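Local coordinates for transcriptional regulator, putative (Pseudomonas syringae pv. tomato, PDB 2R5F), which belongs to the SorC family and probably regulates transcription by binding DNA, with a putative sugar-binding domain as the part in this structure, at residues 21-29 against 249-259; 59-70 against 149-159. All coordinates share one frame; numbering follows the deposited sequence.

Contact 1 of 2, residues 21-29 against 249-259; sequences GIRQVIVVE and LDVLITDVGTA
Leu252 O accepts from Ile26 N at 2.9 Å (N-H...O angle 167°), and the CA-H of Val25 adds a weaker contact. Bonds from Gln24 N to Asp250 O, Leu252 N to Gln24 O, Thr254 N to Ile26 O and Val28 N to Thr254 O continue the parallel pairing of strands 24-28 and 251-255, whose axes differ by 22°, and a weak bond from Val256 N to Val28 O closes the series where the helix begins. On the face under helix 36-54, Ile253 sets CG1 against Ile26 CB at 4.0 Å and turns CG2 across Val28 CG1. The extended Gln24 runs alongside Val251, with OE1 3.6 Å from Val251 CG1, and Tyr50 packs on both. On the other face the Val27 methyls divide the work: CG1 lies against the backbone of Val256, while CG2 meets Ala259 CB at 3.7 Å, seating helix 256-262 on strand 24-28. Ile22 swings CG1 away from its own backbone N (chi1 168°), laying CG1 3.4 Å from Asp250 O and bringing CD1 against both Leu249 CB and Leu252 CB. Arg23 covers Asp250 CB with one guanidinium face; NH1 is 4.5 Å from Asp250 OD1, well out of the guanidinium plane, so the charges attract without an N-H pointing at the oxygen. A water bridges Arg23 N and Asp250 OD1, and OD2 accepts from Val227 N. Asp255, the N-cap, receives Thr258 N at OD2 (3.1 Å) from above the carboxylate plane and Thr258 OG1 on the syn side of OD1 (2.6 Å). Apolar groups predominate on both faces, Ala231 O satisfies the buried Thr254 OG1, and charged groups gather at the two ends; the helix start would probably stabilise the charge of Asp255.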
loop_
_atom_site.group_PDB
_atom_site.type_symbol
_atom_site.label_atom_id
_atom_site.label_comp_id
_atom_site.label_asym_id
_atom_site.label_seq_id
_atom_site.Cartn_x
_atom_site.Cartn_y
_atom_site.Cartn_z
ATOM N N GLY A 21 15.563 -7.872 5.936
ATOM C CA GLY A 21 15.574 -8.742 4.740
ATOM C C GLY A 21 14.556 -8.289 3.713
ATOM O O GLY A 21 13.873 -9.088 3.104
ATOM N N ILE A 22 14.415 -6.977 3.557
ATOM C CA ILE A 22 13.544 -6.428 2.547
ATOM C C ILE A 22 14.410 -5.966 1.381
ATOM O O ILE A 22 15.482 -5.363 1.586
ATOM C CB ILE A 22 12.661 -5.258 3.111
ATOM C CG1 ILE A 22 11.968 -4.483 1.988
ATOM C CG2 ILE A 22 13.492 -4.284 3.923
ATOM C CD1 ILE A 22 10.813 -3.624 2.447
ATOM N N ARG A 23 13.904 -6.190 0.171
ATOM C CA ARG A 23 14.619 -5.846 -1.055
ATOM C C ARG A 23 15.005 -4.376 -1.169
ATOM O O ARG A 23 16.170 -4.074 -1.442
ATOM C CB ARG A 23 13.789 -6.219 -2.279
ATOM C CG ARG A 23 14.619 -6.358 -3.540
ATOM C CD ARG A 23 13.800 -6.058 -4.796
ATOM N NE ARG A 23 12.629 -6.910 -5.003
ATOM C CZ ARG A 23 11.542 -6.500 -5.661
ATOM N NH1 ARG A 23 10.497 -7.314 -5.828
ATOM N NH2 ARG A 23 11.490 -5.253 -6.146
ATOM N N GLN A 24 14.037 -3.475 -0.982
ATOM C CA GLN A 24 14.279 -2.056 -1.200
ATOM C C GLN A 24 13.623 -1.203 -0.151
ATOM O O GLN A 24 12.483 -1.420 0.205
ATOM C CB GLN A 24 13.796 -1.614 -2.588
ATOM C CG GLN A 24 14.321 -0.246 -2.995
ATOM C CD GLN A 24 13.841 0.202 -4.357
ATOM O OE1 GLN A 24 12.781 -0.209 -4.821
ATOM N NE2 GLN A 24 14.621 1.056 -5.010
ATOM N N VAL A 25 14.357 -0.216 0.344
ATOM C CA VAL A 25 13.775 0.812 1.194
ATOM C C VAL A 25 14.179 2.135 0.538
ATOM O O VAL A 25 15.310 2.302 0.099
ATOM C CB VAL A 25 14.344 0.717 2.637
ATOM C CG1 VAL A 25 14.017 1.948 3.427
ATOM C CG2 VAL A 25 13.912 -0.592 3.340
ATOM N N ILE A 26 13.220 3.045 0.420
ATOM C CA ILE A 26 13.441 4.386 -0.110
ATOM C C ILE A 26 13.119 5.307 1.036
ATOM O O ILE A 26 12.035 5.215 1.584
ATOM C CB ILE A 26 12.496 4.663 -1.294
ATOM C CG1 ILE A 26 12.777 3.639 -2.412
ATOM C CG2 ILE A 26 12.571 6.139 -1.723
ATOM C CD1 ILE A 26 12.334 4.004 -3.804
ATOM N N VAL A 27 14.061 6.179 1.407
ATOM C CA VAL A 27 13.843 7.110 2.520
ATOM C C VAL A 27 13.712 8.539 2.006
ATOM O O VAL A 27 14.577 9.028 1.252
ATOM C CB VAL A 27 14.931 7.004 3.645
ATOM C CG1 VAL A 27 14.781 8.130 4.660
ATOM C CG2 VAL A 27 14.855 5.657 4.362
ATOM N N VAL A 28 12.622 9.191 2.421
ATOM C CA VAL A 28 12.286 10.549 2.024
ATOM C C VAL A 28 12.381 11.483 3.225
ATOM O O VAL A 28 12.208 11.047 4.365
ATOM C CB VAL A 28 10.885 10.627 1.319
ATOM C CG1 VAL A 28 10.755 9.513 0.248
ATOM C CG2 VAL A 28 9.697 10.510 2.334
ATOM N N GLU A 29 12.703 12.752 2.974
ATOM C CA GLU A 29 12.618 13.783 3.994
ATOM C C GLU A 29 11.324 14.582 3.829
ATOM O O GLU A 29 11.058 15.139 2.764
ATOM C CB GLU A 29 13.829 14.725 3.932
ATOM C CG GLU A 29 15.172 14.063 4.210
ATOM C CD GLU A 29 16.338 15.032 4.172
ATOM O OE1 GLU A 29 16.170 16.150 3.655
ATOM O OE2 GLU A 29 17.427 14.680 4.651
ATOM N N LEU A 249 6.231 -6.944 2.746
ATOM C CA LEU A 249 6.704 -5.895 1.869
ATOM C C LEU A 249 7.966 -6.271 1.115
ATOM O O LEU A 249 8.855 -6.943 1.646
ATOM C CB LEU A 249 6.973 -4.627 2.700
ATOM C CG LEU A 249 5.822 -4.145 3.577
ATOM C CD1 LEU A 249 6.258 -2.917 4.348
ATOM C CD2 LEU A 249 4.540 -3.881 2.689
ATOM N N ASP A 250 8.033 -5.818 -0.130
ATOM C CA ASP A 250 9.217 -5.904 -0.961
ATOM C C ASP A 250 9.894 -4.535 -1.151
ATOM O O ASP A 250 11.101 -4.453 -1.332
ATOM C CB ASP A 250 8.826 -6.511 -2.304
ATOM C CG ASP A 250 8.284 -7.925 -2.148
ATOM O OD1 ASP A 250 9.108 -8.817 -1.834
ATOM O OD2 ASP A 250 7.047 -8.131 -2.296
ATOM N N VAL A 251 9.096 -3.473 -1.123
ATOM C CA VAL A 251 9.562 -2.098 -1.169
ATOM C C VAL A 251 8.828 -1.336 -0.079
ATOM O O VAL A 251 7.607 -1.458 0.089
ATOM C CB VAL A 251 9.293 -1.437 -2.566
ATOM C CG1 VAL A 251 9.915 0.001 -2.657
ATOM C CG2 VAL A 251 9.797 -2.345 -3.719
ATOM N N LEU A 252 9.579 -0.563 0.699
ATOM C CA LEU A 252 8.964 0.342 1.658
ATOM C C LEU A 252 9.439 1.719 1.346
ATOM O O LEU A 252 10.635 1.924 1.207
ATOM C CB LEU A 252 9.364 -0.036 3.097
ATOM C CG LEU A 252 9.050 0.976 4.186
ATOM C CD1 LEU A 252 7.538 1.090 4.498
ATOM C CD2 LEU A 252 9.904 0.609 5.426
ATOM N N ILE A 253 8.499 2.649 1.203
ATOM C CA ILE A 253 8.810 4.067 1.127
ATOM C C ILE A 253 8.328 4.744 2.414
ATOM O O ILE A 253 7.168 4.611 2.788
ATOM C CB ILE A 253 8.157 4.745 -0.085
ATOM C CG1 ILE A 253 8.579 4.003 -1.386
ATOM C CG2 ILE A 253 8.538 6.228 -0.092
ATOM C CD1 ILE A 253 7.820 4.489 -2.664
ATOM N N THR A 254 9.252 5.423 3.105
ATOM C CA THR A 254 8.974 5.954 4.418
ATOM C C THR A 254 9.838 7.173 4.676
ATOM O O THR A 254 10.776 7.455 3.937
ATOM C CB THR A 254 9.189 4.863 5.539
ATOM O OG1 THR A 254 8.605 5.336 6.751
ATOM C CG2 THR A 254 10.659 4.524 5.779
ATOM N N ASP A 255 9.546 7.900 5.735
ATOM C CA ASP A 255 10.327 9.114 6.057
ATOM C C ASP A 255 11.556 8.803 6.920
ATOM O O ASP A 255 11.691 7.684 7.430
ATOM C CB ASP A 255 9.416 10.125 6.775
ATOM C CG ASP A 255 8.823 9.550 8.047
ATOM O OD1 ASP A 255 7.961 8.665 7.943
ATOM O OD2 ASP A 255 9.252 9.958 9.145
ATOM N N VAL A 256 12.436 9.797 7.098
ATOM C CA VAL A 256 13.657 9.652 7.902
ATOM C C VAL A 256 13.387 9.268 9.364
ATOM O O VAL A 256 14.047 8.413 9.909
ATOM C CB VAL A 256 14.541 10.979 7.956
ATOM C CG1 VAL A 256 15.853 10.714 8.682
ATOM C CG2 VAL A 256 14.836 11.515 6.622
ATOM N N GLY A 257 12.453 9.940 10.013
ATOM C CA GLY A 257 12.223 9.703 11.449
ATOM C C GLY A 257 11.780 8.271 11.640
ATOM O O GLY A 257 12.312 7.567 12.506
ATOM N N THR A 258 10.833 7.835 10.813
ATOM C CA THR A 258 10.333 6.471 10.845
ATOM C C THR A 258 11.452 5.476 10.587
ATOM O O THR A 258 11.560 4.490 11.287
ATOM C CB THR A 258 9.184 6.233 9.823
ATOM O OG1 THR A 258 8.116 7.155 10.099
ATOM C CG2 THR A 258 8.639 4.793 9.938
ATOM N N ALA A 259 12.259 5.738 9.568
ATOM C CA ALA A 259 13.341 4.851 9.189
ATOM C C ALA A 259 14.333 4.725 10.335
ATOM O O ALA A 259 14.857 3.645 10.580
ATOM C CB ALA A 259 14.033 5.366 7.931
HETATM O O HOH W 1 11.871 -8.223 -0.165
#

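Contact 2 of 2, residues 59-70 against 149-159; sequences DHIGISSWSSTI and RFDSITLAIVG. With SO4 (sulfate ion), chain B.
On one face of parallel strands 60-63 and 155-158, Ile157 is a prominent bump: its CD1 fits the notch between Ile61 CG2 (4.0 Å) and Ile63 CG2 (3.9 Å), and Leu51 of helix 36-54 packs on it. Ile70, from helix 68-75, rests CD1 3.3 Å from Ile157 O. On the opposite face Gly62 leaves a hollow that Ile153 CD1 fills, 4.1 Å from Gly62 CA; Gly159 likewise lets Ser67 OG approach its CA. Bonds from Gly62 N to Leu155 O, Ile157 N to Gly62 O and Ser64 N to Ile157 O hold the strands in register, and Thr154 N donates to His60 O. Thr154 OG1, wedged between its backbone N and carbonyl carbon (chi1 69°), accepts from His60 N at 2.9 Å and donates to Asp59 OD1 at 2.8 Å, on its anti side. His60 CB packs 3.5 Å from Ser152 O, the ring oblique to it; ND1 and Arg149 NH1 both turn to Glu88. Ser67 caps helix 68-75 through Ile70 N and donates from OG to sulfate O3 at 2.6 Å. With Ser68 N and Thr69 OG1 also donating, the helix start holds an anion in this crystal, consistent with a site for a negative group.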
loop_
_atom_site.group_PDB
_atom_site.type_symbol
_atom_site.label_atom_id
_atom_site.label_comp_id
_atom_site.label_asym_id
_atom_site.label_seq_id
_atom_site.Cartn_x
_atom_site.Cartn_y
_atom_site.Cartn_z
ATOM N N ASP A 59 2.232 -5.054 -15.700
ATOM C CA ASP A 59 1.864 -5.126 -14.271
ATOM C C ASP A 59 0.347 -5.053 -14.065
ATOM O O ASP A 59 -0.341 -4.264 -14.713
ATOM C CB ASP A 59 2.534 -3.999 -13.477
ATOM C CG ASP A 59 3.927 -4.364 -12.934
ATOM O OD1 ASP A 59 4.235 -5.547 -12.659
ATOM O OD2 ASP A 59 4.727 -3.430 -12.745
ATOM N N HIS A 60 -0.156 -5.901 -13.172
ATOM C CA HIS A 60 -1.542 -5.892 -12.745
ATOM C C HIS A 60 -1.507 -5.374 -11.321
ATOM O O HIS A 60 -1.030 -6.075 -10.427
ATOM C CB HIS A 60 -2.091 -7.322 -12.743
ATOM C CG HIS A 60 -2.109 -7.977 -14.093
ATOM N ND1 HIS A 60 -3.274 -8.354 -14.721
ATOM C CD2 HIS A 60 -1.102 -8.318 -14.932
ATOM C CE1 HIS A 60 -2.986 -8.902 -15.886
ATOM N NE2 HIS A 60 -1.673 -8.896 -16.037
ATOM N N ILE A 61 -2.012 -4.160 -11.121
ATOM C CA ILE A 61 -1.866 -3.436 -9.881
ATOM C C ILE A 61 -3.050 -3.640 -8.940
ATOM O O ILE A 61 -4.187 -3.601 -9.378
ATOM C CB ILE A 61 -1.727 -1.933 -10.161
ATOM C CG1 ILE A 61 -0.450 -1.672 -10.965
ATOM C CG2 ILE A 61 -1.797 -1.125 -8.830
ATOM C CD1 ILE A 61 -0.386 -0.311 -11.565
ATOM N N GLY A 62 -2.781 -3.884 -7.655
ATOM C CA GLY A 62 -3.848 -3.889 -6.644
ATOM C C GLY A 62 -3.520 -2.738 -5.727
ATOM O O GLY A 62 -2.357 -2.508 -5.460
ATOM N N ILE A 63 -4.518 -1.979 -5.275
ATOM C CA ILE A 63 -4.248 -0.918 -4.301
ATOM C C ILE A 63 -5.194 -0.997 -3.094
ATOM O O ILE A 63 -6.385 -1.320 -3.220
ATOM C CB ILE A 63 -4.265 0.543 -4.881
ATOM C CG1 ILE A 63 -5.677 0.987 -5.316
ATOM C CG2 ILE A 63 -3.230 0.748 -5.983
ATOM C CD1 ILE A 63 -5.855 2.555 -5.352
ATOM N N SER A 64 -4.637 -0.677 -1.934
ATOM C CA SER A 64 -5.405 -0.492 -0.698
ATOM C C SER A 64 -6.143 0.853 -0.752
ATOM O O SER A 64 -5.624 1.882 -0.291
ATOM C CB SER A 64 -4.435 -0.497 0.488
ATOM O OG SER A 64 -5.173 -0.636 1.684
ATOM N N SER A 65 -7.347 0.876 -1.314
ATOM C CA SER A 65 -7.910 2.171 -1.692
ATOM C C SER A 65 -8.334 3.079 -0.518
ATOM O O SER A 65 -8.506 4.274 -0.709
ATOM C CB SER A 65 -9.029 2.018 -2.725
ATOM O OG SER A 65 -9.599 0.730 -2.623
ATOM N N TRP A 66 -8.462 2.524 0.686
ATOM C CA TRP A 66 -8.786 3.346 1.871
ATOM C C TRP A 66 -7.613 4.178 2.434
ATOM O O TRP A 66 -7.795 4.988 3.347
ATOM C CB TRP A 66 -9.414 2.490 2.974
ATOM C CG TRP A 66 -10.781 1.943 2.615
ATOM C CD1 TRP A 66 -11.050 0.994 1.682
ATOM C CD2 TRP A 66 -12.054 2.311 3.187
ATOM N NE1 TRP A 66 -12.392 0.742 1.623
ATOM C CE2 TRP A 66 -13.038 1.528 2.541
ATOM C CE3 TRP A 66 -12.454 3.225 4.172
ATOM C CZ2 TRP A 66 -14.405 1.624 2.850
ATOM C CZ3 TRP A 66 -13.824 3.316 4.493
ATOM C CH2 TRP A 66 -14.779 2.522 3.825
ATOM N N SER A 67 -6.421 3.974 1.889
ATOM C CA SER A 67 -5.220 4.635 2.379
ATOM C C SER A 67 -5.053 6.094 1.914
ATOM O O SER A 67 -5.129 6.387 0.728
ATOM C CB SER A 67 -3.997 3.795 2.006
ATOM O OG SER A 67 -2.809 4.526 2.248
ATOM N N SER A 68 -4.830 7.011 2.861
ATOM C CA SER A 68 -4.604 8.432 2.517
ATOM C C SER A 68 -3.224 8.706 1.976
ATOM O O SER A 68 -3.015 9.683 1.272
ATOM C CB SER A 68 -4.880 9.369 3.703
ATOM O OG SER A 68 -4.799 8.647 4.907
ATOM N N THR A 69 -2.278 7.842 2.312
ATOM C CA THR A 69 -0.936 7.897 1.732
ATOM C C THR A 69 -0.981 7.525 0.234
ATOM O O THR A 69 -0.284 8.116 -0.578
ATOM C CB THR A 69 0.068 6.990 2.516
ATOM O OG1 THR A 69 -0.097 7.220 3.923
ATOM C CG2 THR A 69 1.483 7.329 2.135
ATOM N N ILE A 70 -1.797 6.542 -0.110
ATOM C CA ILE A 70 -2.037 6.185 -1.515
ATOM C C ILE A 70 -2.818 7.308 -2.208
ATOM O O ILE A 70 -2.517 7.655 -3.354
ATOM C CB ILE A 70 -2.754 4.834 -1.650
ATOM C CG1 ILE A 70 -1.860 3.714 -1.073
ATOM C CG2 ILE A 70 -3.143 4.555 -3.150
ATOM C CD1 ILE A 70 -2.470 2.283 -1.141
ATOM N N ARG A 149 -9.448 -11.374 -9.753
ATOM C CA ARG A 149 -8.258 -10.659 -10.179
ATOM C C ARG A 149 -7.084 -10.801 -9.208
ATOM O O ARG A 149 -5.935 -10.694 -9.635
ATOM C CB ARG A 149 -8.558 -9.173 -10.395
ATOM C CG ARG A 149 -9.765 -8.820 -11.263
ATOM C CD ARG A 149 -9.708 -9.397 -12.673
ATOM N NE ARG A 149 -8.344 -9.497 -13.194
ATOM C CZ ARG A 149 -7.976 -10.273 -14.217
ATOM N NH1 ARG A 149 -6.698 -10.296 -14.601
ATOM N NH2 ARG A 149 -8.872 -11.028 -14.852
ATOM N N PHE A 150 -7.371 -11.045 -7.924
ATOM C CA PHE A 150 -6.322 -11.143 -6.888
ATOM C C PHE A 150 -5.164 -12.032 -7.311
ATOM O O PHE A 150 -4.008 -11.748 -7.015
ATOM C CB PHE A 150 -6.864 -11.656 -5.544
ATOM C CG PHE A 150 -7.730 -10.669 -4.800
ATOM C CD1 PHE A 150 -7.942 -9.389 -5.284
ATOM C CD2 PHE A 150 -8.328 -11.037 -3.606
ATOM C CE1 PHE A 150 -8.754 -8.487 -4.596
ATOM C CE2 PHE A 150 -9.139 -10.155 -2.899
ATOM C CZ PHE A 150 -9.352 -8.879 -3.393
ATOM N N ASP A 151 -5.475 -13.108 -8.016
ATOM C CA ASP A 151 -4.442 -14.057 -8.377
ATOM C C ASP A 151 -3.548 -13.591 -9.536
ATOM O O ASP A 151 -2.450 -14.126 -9.725
ATOM C CB ASP A 151 -5.068 -15.430 -8.618
ATOM C CG ASP A 151 -5.540 -16.075 -7.319
ATOM O OD1 ASP A 151 -4.677 -16.611 -6.583
ATOM O OD2 ASP A 151 -6.763 -16.020 -7.025
ATOM N N SER A 152 -4.007 -12.587 -10.286
ATOM C CA SER A 152 -3.218 -12.024 -11.387
ATOM C C SER A 152 -2.324 -10.868 -10.906
ATOM O O SER A 152 -1.335 -10.525 -11.567
ATOM C CB SER A 152 -4.122 -11.576 -12.554
ATOM O OG SER A 152 -5.172 -12.507 -12.824
ATOM N N ILE A 153 -2.653 -10.277 -9.762
ATOM C CA ILE A 153 -1.900 -9.100 -9.277
ATOM C C ILE A 153 -0.393 -9.317 -9.145
ATOM O O ILE A 153 0.051 -10.317 -8.592
ATOM C CB ILE A 153 -2.494 -8.535 -7.988
ATOM C CG1 ILE A 153 -3.816 -7.822 -8.315
ATOM C CG2 ILE A 153 -1.530 -7.543 -7.325
ATOM C CD1 ILE A 153 -4.720 -7.814 -7.152
ATOM N N THR A 154 0.375 -8.373 -9.685
ATOM C CA THR A 154 1.821 -8.448 -9.720
ATOM C C THR A 154 2.492 -7.343 -8.917
ATOM O O THR A 154 3.638 -7.488 -8.533
ATOM C CB THR A 154 2.344 -8.412 -11.167
ATOM O OG1 THR A 154 2.113 -7.119 -11.734
ATOM C CG2 THR A 154 1.656 -9.450 -11.999
ATOM N N LEU A 155 1.781 -6.241 -8.690
ATOM C CA LEU A 155 2.238 -5.153 -7.844
ATOM C C LEU A 155 1.123 -4.727 -6.900
ATOM O O LEU A 155 0.126 -4.140 -7.340
ATOM C CB LEU A 155 2.661 -3.956 -8.690
ATOM C CG LEU A 155 2.988 -2.607 -8.004
ATOM C CD1 LEU A 155 4.178 -2.671 -7.068
ATOM C CD2 LEU A 155 3.227 -1.557 -9.073
ATOM N N ALA A 156 1.261 -5.048 -5.619
ATOM C CA ALA A 156 0.318 -4.514 -4.610
ATOM C C ALA A 156 0.883 -3.281 -3.968
ATOM O O ALA A 156 2.004 -3.293 -3.499
ATOM C CB ALA A 156 -0.052 -5.568 -3.556
ATOM N N ILE A 157 0.096 -2.205 -3.950
ATOM C CA ILE A 157 0.464 -0.985 -3.275
ATOM C C ILE A 157 -0.425 -0.809 -2.040
ATOM O O ILE A 157 -1.642 -0.713 -2.152
ATOM C CB ILE A 157 0.298 0.256 -4.201
ATOM C CG1 ILE A 157 0.911 -0.020 -5.583
ATOM C CG2 ILE A 157 0.862 1.518 -3.484
ATOM C CD1 ILE A 157 0.647 1.011 -6.565
ATOM N N VAL A 158 0.177 -0.768 -0.858
ATOM C CA VAL A 158 -0.593 -0.850 0.404
ATOM C C VAL A 158 -0.121 0.164 1.436
ATOM O O VAL A 158 1.078 0.456 1.545
ATOM C CB VAL A 158 -0.550 -2.300 1.043
ATOM C CG1 VAL A 158 -1.123 -3.381 0.090
ATOM C CG2 VAL A 158 0.865 -2.678 1.506
ATOM N N GLY A 159 -1.057 0.714 2.197
ATOM C CA GLY A 159 -0.704 1.526 3.330
ATOM C C GLY A 159 -0.612 0.545 4.481
ATOM O O GLY A 159 -0.979 -0.615 4.339
HETATM S S SO4 B . -2.944 5.536 5.791
HETATM O O1 SO4 B . -2.784 5.079 7.165
HETATM O O2 SO4 B . -2.369 6.854 5.585
HETATM O O3 SO4 B . -2.334 4.631 4.851
HETATM O O4 SO4 B . -4.370 5.713 5.515
HETATM O O HOH W 2 -3.857 -1.268 4.049
#

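In the fold
Contacts 1 and 2 belong to one sheet, their centres about 18 Å apart, and contact 2 is nested within the chain loop that contact 1 closes. Strand 226-230 lies between them, paired in parallel with both 251-255 and 155-162, as befits a Rossmann-like domain. The contacts touch where Leu249 CD2 packs 4.0 Å from Val158 CG2. Helix 36-54 spans both, meeting Gln24 and Val28 in contact 1 and Thr69 and Ile157 in contact 2. The sulfate of contact 2 is also bound by Lys236; a different sulfate lies about 5 Å from the Val256 side chain. Both probably come from the crystallisation liquor, though such ions often mark pockets.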